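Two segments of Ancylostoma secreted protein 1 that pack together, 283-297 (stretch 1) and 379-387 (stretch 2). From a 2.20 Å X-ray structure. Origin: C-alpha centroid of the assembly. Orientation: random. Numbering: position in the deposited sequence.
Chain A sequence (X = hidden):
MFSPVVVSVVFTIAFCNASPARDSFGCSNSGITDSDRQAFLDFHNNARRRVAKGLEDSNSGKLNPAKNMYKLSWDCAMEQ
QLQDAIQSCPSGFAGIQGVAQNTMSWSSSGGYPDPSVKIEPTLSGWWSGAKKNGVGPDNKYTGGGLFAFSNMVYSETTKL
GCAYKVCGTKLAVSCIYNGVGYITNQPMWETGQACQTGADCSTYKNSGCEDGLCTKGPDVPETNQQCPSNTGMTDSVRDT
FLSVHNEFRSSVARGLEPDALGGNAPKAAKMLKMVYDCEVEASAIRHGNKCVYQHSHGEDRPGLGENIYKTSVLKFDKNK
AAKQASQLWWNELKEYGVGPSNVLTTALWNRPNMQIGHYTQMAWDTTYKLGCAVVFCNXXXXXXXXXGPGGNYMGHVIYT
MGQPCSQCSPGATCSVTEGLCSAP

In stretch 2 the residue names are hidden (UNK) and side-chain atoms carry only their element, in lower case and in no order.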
# COMPACT_ATOMS: atom_id res chain seq x y z
N SER A 283 17.97 0.86 16.14
CA SER A 283 18.47 -0.46 15.79
C SER A 283 17.90 -0.90 14.42
O SER A 283 18.55 -1.60 13.61
CB SER A 283 18.11 -1.46 16.92
OG SER A 283 18.48 -2.75 16.56
N ALA A 284 16.65 -0.56 14.15
CA ALA A 284 16.16 -0.88 12.81
C ALA A 284 16.83 -0.05 11.72
O ALA A 284 16.99 -0.56 10.61
CB ALA A 284 14.76 -0.77 12.71
N ILE A 285 17.18 1.20 12.03
CA ILE A 285 17.87 2.10 11.11
C ILE A 285 19.26 1.58 10.73
O ILE A 285 19.61 1.63 9.56
CB ILE A 285 17.98 3.52 11.67
CG1 ILE A 285 16.59 4.16 11.72
CG2 ILE A 285 18.97 4.38 10.82
CD1 ILE A 285 16.58 5.54 12.27
N ARG A 286 20.00 1.02 11.70
CA ARG A 286 21.32 0.46 11.45
C ARG A 286 21.34 -0.65 10.45
O ARG A 286 22.24 -0.72 9.61
CB ARG A 286 21.88 -0.06 12.78
CG ARG A 286 22.59 1.06 13.55
CD ARG A 286 23.51 0.46 14.63
NE ARG A 286 22.71 -0.18 15.64
CZ ARG A 286 22.16 0.44 16.67
NH1 ARG A 286 22.35 1.74 16.82
NH2 ARG A 286 21.46 -0.28 17.56
N HIS A 287 20.37 -1.55 10.58
CA HIS A 287 20.21 -2.61 9.66
C HIS A 287 19.63 -2.16 8.31
O HIS A 287 20.10 -2.59 7.21
CB HIS A 287 19.33 -3.64 10.29
CG HIS A 287 19.07 -4.80 9.39
ND1 HIS A 287 20.08 -5.56 8.87
CD2 HIS A 287 17.91 -5.29 8.88
CE1 HIS A 287 19.57 -6.48 8.09
NE2 HIS A 287 18.25 -6.34 8.08
N GLY A 288 18.60 -1.33 8.35
CA GLY A 288 18.10 -0.71 7.13
C GLY A 288 19.18 -0.07 6.23
O GLY A 288 19.18 -0.30 5.00
N ASN A 289 20.07 0.74 6.82
CA ASN A 289 21.12 1.49 6.06
C ASN A 289 22.15 0.59 5.30
O ASN A 289 22.81 1.02 4.36
CB ASN A 289 21.83 2.48 6.99
CG ASN A 289 20.92 3.60 7.45
OD1 ASN A 289 19.82 3.75 6.91
ND2 ASN A 289 21.35 4.39 8.45
N LYS A 290 22.21 -0.67 5.67
CA LYS A 290 23.09 -1.62 4.99
C LYS A 290 22.61 -2.03 3.61
O LYS A 290 23.42 -2.46 2.78
CB LYS A 290 23.31 -2.86 5.85
CG LYS A 290 24.17 -2.57 7.06
CD LYS A 290 24.31 -3.85 7.88
CE LYS A 290 24.95 -3.55 9.22
NZ LYS A 290 24.93 -4.75 10.05
N CYS A 291 21.30 -1.94 3.38
CA CYS A 291 20.72 -2.12 2.04
C CYS A 291 20.84 -3.54 1.49
O CYS A 291 20.75 -3.78 0.27
CB CYS A 291 21.29 -1.10 1.06
SG CYS A 291 20.54 0.48 1.26
N VAL A 292 21.05 -4.48 2.41
CA VAL A 292 20.98 -5.87 2.06
C VAL A 292 19.61 -6.49 2.54
O VAL A 292 19.33 -6.63 3.75
CB VAL A 292 22.17 -6.70 2.66
CG1 VAL A 292 22.14 -8.10 2.11
CG2 VAL A 292 23.60 -6.00 2.43
N TYR A 293 18.80 -6.92 1.57
CA TYR A 293 17.50 -7.49 1.86
C TYR A 293 17.59 -8.86 2.56
O TYR A 293 17.54 -9.92 1.92
CB TYR A 293 16.64 -7.53 0.60
CG TYR A 293 15.28 -8.07 0.92
CD1 TYR A 293 14.40 -7.31 1.71
CD2 TYR A 293 14.88 -9.33 0.48
CE1 TYR A 293 13.16 -7.78 2.06
CE2 TYR A 293 13.63 -9.81 0.80
CZ TYR A 293 12.78 -9.02 1.61
OH TYR A 293 11.56 -9.45 1.95
N GLN A 294 17.75 -8.85 3.88
CA GLN A 294 17.81 -10.09 4.62
C GLN A 294 17.60 -9.72 6.08
O GLN A 294 17.56 -8.54 6.43
CB GLN A 294 19.17 -10.83 4.40
CG GLN A 294 20.41 -9.95 4.57
CD GLN A 294 21.75 -10.70 4.64
OE1 GLN A 294 21.92 -11.78 4.06
NE2 GLN A 294 22.71 -10.11 5.34
N HIS A 295 17.46 -10.72 6.94
CA HIS A 295 17.43 -10.43 8.38
C HIS A 295 18.77 -9.98 8.89
O HIS A 295 19.80 -10.50 8.43
CB HIS A 295 17.00 -11.64 9.15
CG HIS A 295 15.52 -11.75 9.20
ND1 HIS A 295 14.74 -10.88 9.94
CD2 HIS A 295 14.66 -12.60 8.57
CE1 HIS A 295 13.47 -11.21 9.79
NE2 HIS A 295 13.40 -12.24 8.96
N SER A 296 18.76 -9.03 9.81
CA SER A 296 19.91 -8.82 10.65
C SER A 296 20.16 -10.03 11.57
O SER A 296 19.24 -10.81 11.91
CB SER A 296 19.72 -7.59 11.52
OG SER A 296 18.56 -7.72 12.34
N HIS A 297 21.40 -10.17 11.99
CA HIS A 297 21.71 -11.18 12.98
C HIS A 297 21.03 -10.78 14.31
O HIS A 297 20.93 -9.59 14.64
CB HIS A 297 23.23 -11.32 13.15
CG HIS A 297 23.65 -12.58 13.85
ND1 HIS A 297 23.64 -12.71 15.22
CD2 HIS A 297 24.10 -13.77 13.36
CE1 HIS A 297 24.06 -13.92 15.55
NE2 HIS A 297 24.36 -14.58 14.45
N UNK A 379 18.33 -0.05 -5.26
CA UNK A 379 17.83 -1.24 -5.90
C UNK A 379 16.34 -1.54 -5.52
O UNK A 379 15.65 -2.37 -6.16
c UNK A 379 18.65 -3.58 -6.33
o UNK A 379 17.64 -4.34 -6.19
o UNK A 379 19.60 -3.75 -7.14
c UNK A 379 18.75 -2.38 -5.45
N UNK A 380 15.86 -0.88 -4.47
CA UNK A 380 14.54 -1.15 -3.91
C UNK A 380 14.36 -0.21 -2.76
O UNK A 380 15.36 0.31 -2.26
c UNK A 380 16.73 -3.43 -0.54
c UNK A 380 14.36 -2.60 -3.44
c UNK A 380 15.66 -2.89 -1.28
c UNK A 380 16.44 -4.02 -3.24
c UNK A 380 17.54 -4.57 -2.50
c UNK A 380 15.52 -3.16 -2.64
c UNK A 380 17.68 -4.26 -1.15
N UNK A 381 13.10 0.05 -2.40
CA UNK A 381 12.80 0.74 -1.13
C UNK A 381 12.73 -0.37 -0.05
O UNK A 381 12.00 -1.32 -0.18
o UNK A 381 11.52 2.36 -2.37
c UNK A 381 11.49 1.51 -1.22
c UNK A 381 11.25 2.34 0.01
N UNK A 382 13.49 -0.22 1.03
CA UNK A 382 13.70 -1.25 2.06
C UNK A 382 13.00 -0.84 3.36
O UNK A 382 13.19 0.26 3.83
c UNK A 382 15.23 -1.37 2.27
c UNK A 382 15.67 -2.51 3.20
c UNK A 382 17.28 -3.48 4.71
c UNK A 382 16.88 -2.45 3.90
c UNK A 382 16.47 -4.61 4.82
c UNK A 382 15.29 -4.68 4.16
c UNK A 382 14.89 -3.63 3.34
N UNK A 383 12.15 -1.72 3.90
CA UNK A 383 11.38 -1.43 5.11
C UNK A 383 11.71 -2.47 6.19
O UNK A 383 11.67 -3.67 5.93
N UNK A 384 12.14 -2.01 7.36
CA UNK A 384 12.53 -2.89 8.50
C UNK A 384 11.74 -2.47 9.73
O UNK A 384 11.72 -1.27 10.09
c UNK A 384 14.44 -3.78 10.09
c UNK A 384 14.07 -2.84 8.83
c UNK A 384 14.96 -3.17 7.61
N UNK A 385 11.04 -3.40 10.38
CA UNK A 385 10.54 -3.11 11.72
C UNK A 385 11.10 -4.10 12.76
O UNK A 385 11.19 -5.30 12.52
s UNK A 385 8.12 -1.89 10.97
c UNK A 385 9.02 -3.23 11.78
N UNK A 386 11.35 -3.59 13.95
CA UNK A 386 11.93 -4.42 15.03
C UNK A 386 11.03 -4.32 16.25
O UNK A 386 10.33 -3.36 16.44
o UNK A 386 16.13 -3.67 15.83
n UNK A 386 16.78 -4.39 13.80
c UNK A 386 15.86 -4.13 14.72
c UNK A 386 13.38 -4.01 15.37
c UNK A 386 14.42 -4.46 14.32
N UNK A 387 11.09 -5.32 17.08
CA UNK A 387 10.00 -5.67 17.99
C UNK A 387 10.56 -6.11 19.31
O UNK A 387 11.29 -7.11 19.38
c UNK A 387 8.99 -6.60 14.81
c UNK A 387 7.04 -5.78 13.73
c UNK A 387 8.31 -6.32 13.64
c UNK A 387 8.41 -6.39 16.07
c UNK A 387 6.42 -5.60 14.95
c UNK A 387 7.08 -5.91 16.09
o UNK A 387 6.37 -5.45 12.59
c UNK A 387 9.16 -6.78 17.38
O HOH W 1 19.73 -4.19 13.52

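Position 379 carries two carbons, the second bearing two oxygens. Its CA-to-CB bond points toward stretch 1, yet the side chain makes no contact with it. This short carboxylate is Asp379.

Position 380 has one carbon followed by a ring of six carbons with no heteroatom. The ring reaches the chain just past the helix: its outermost carbon lies 3.4 Å from Cys291 O and 3.9 Å from Tyr293 CB, the latter an apolar contact. The residue is Phe380, and the carbon is its CZ.

At position 381 a single carbon carries one oxygen and one carbon, a beta-branched pattern. It is out of reach of stretch 1, and its hydroxyl is hydrogen-bonded elsewhere in the structure. This is Thr381.

Position 382 again shows one carbon and a bare six-carbon ring, and its CA-to-CB bond points toward stretch 1. One ring carbon sits 3.3 Å from Gly288 O, near the ring plane, and another meets the edge of the Tyr293 ring, 3.7 Å from Tyr293 CD1. The edge of the ring is also directed toward the face of His287 in an offset edge-to-face pair, with centroids 5.9 Å apart and planes at 68°. That histidine is held in turn by a hydrogen bond from His287 NE2 to Gln294 O, 2.8 Å, which ties the helix to the loop that follows it. The residue is Phe382, the two carbons being CD2 and CE1, and it has the largest covered area of any residue in the contact.

Position 383 has no side-chain atoms and is Gly383. A CB here would point away and find nothing of stretch 1 within 5.5 Å, so this contact does not explain the glycine.

Position 384 has one carbon carrying two more, a compact fork. One outer carbon lies 4.0 Å from both Ala284 CB and His287 CD2; the other is 3.8 Å from His287 CD2 and 4.0 Å from Gly288 CA. This is Val384, with CG1 the first and CG2 the second. It packs on Ala284 and Gly288, one helical turn apart; a CB on Gly288 would be crowded by Ala284 O rather than by the valine.

Position 385 shows one carbon and one sulfur. It points away from stretch 1 and is bonded covalently to a group elsewhere in the structure: Cys385.

Position 386 has three carbons, the last bearing one oxygen and one nitrogen. Ser283 OG donates a hydrogen bond to the oxygen at 2.6 Å. A water accepts from the nitrogen (3.0 Å) and donates to Ser283 O (2.8 Å), so both ends of the amide are used. This is Gln386.

Position 387 has one carbon and a six-carbon ring bearing an oxygen, out of reach of stretch 1: Tyr387.

The rule is alternation: 380, 382, 384 and 386 face stretch 1, while the residues between them do not. Helix and strand run at 146°, nearly antiparallel, so the glutamine meets the helix's earlier residues, Phe382 meets His287, Gly288 and the loop, and Phe380 the loop alone. Aromatic packing supplies the fit; one amide supplies the polar anchor.

Stretch 2 (379-387) DFTFGVCQY
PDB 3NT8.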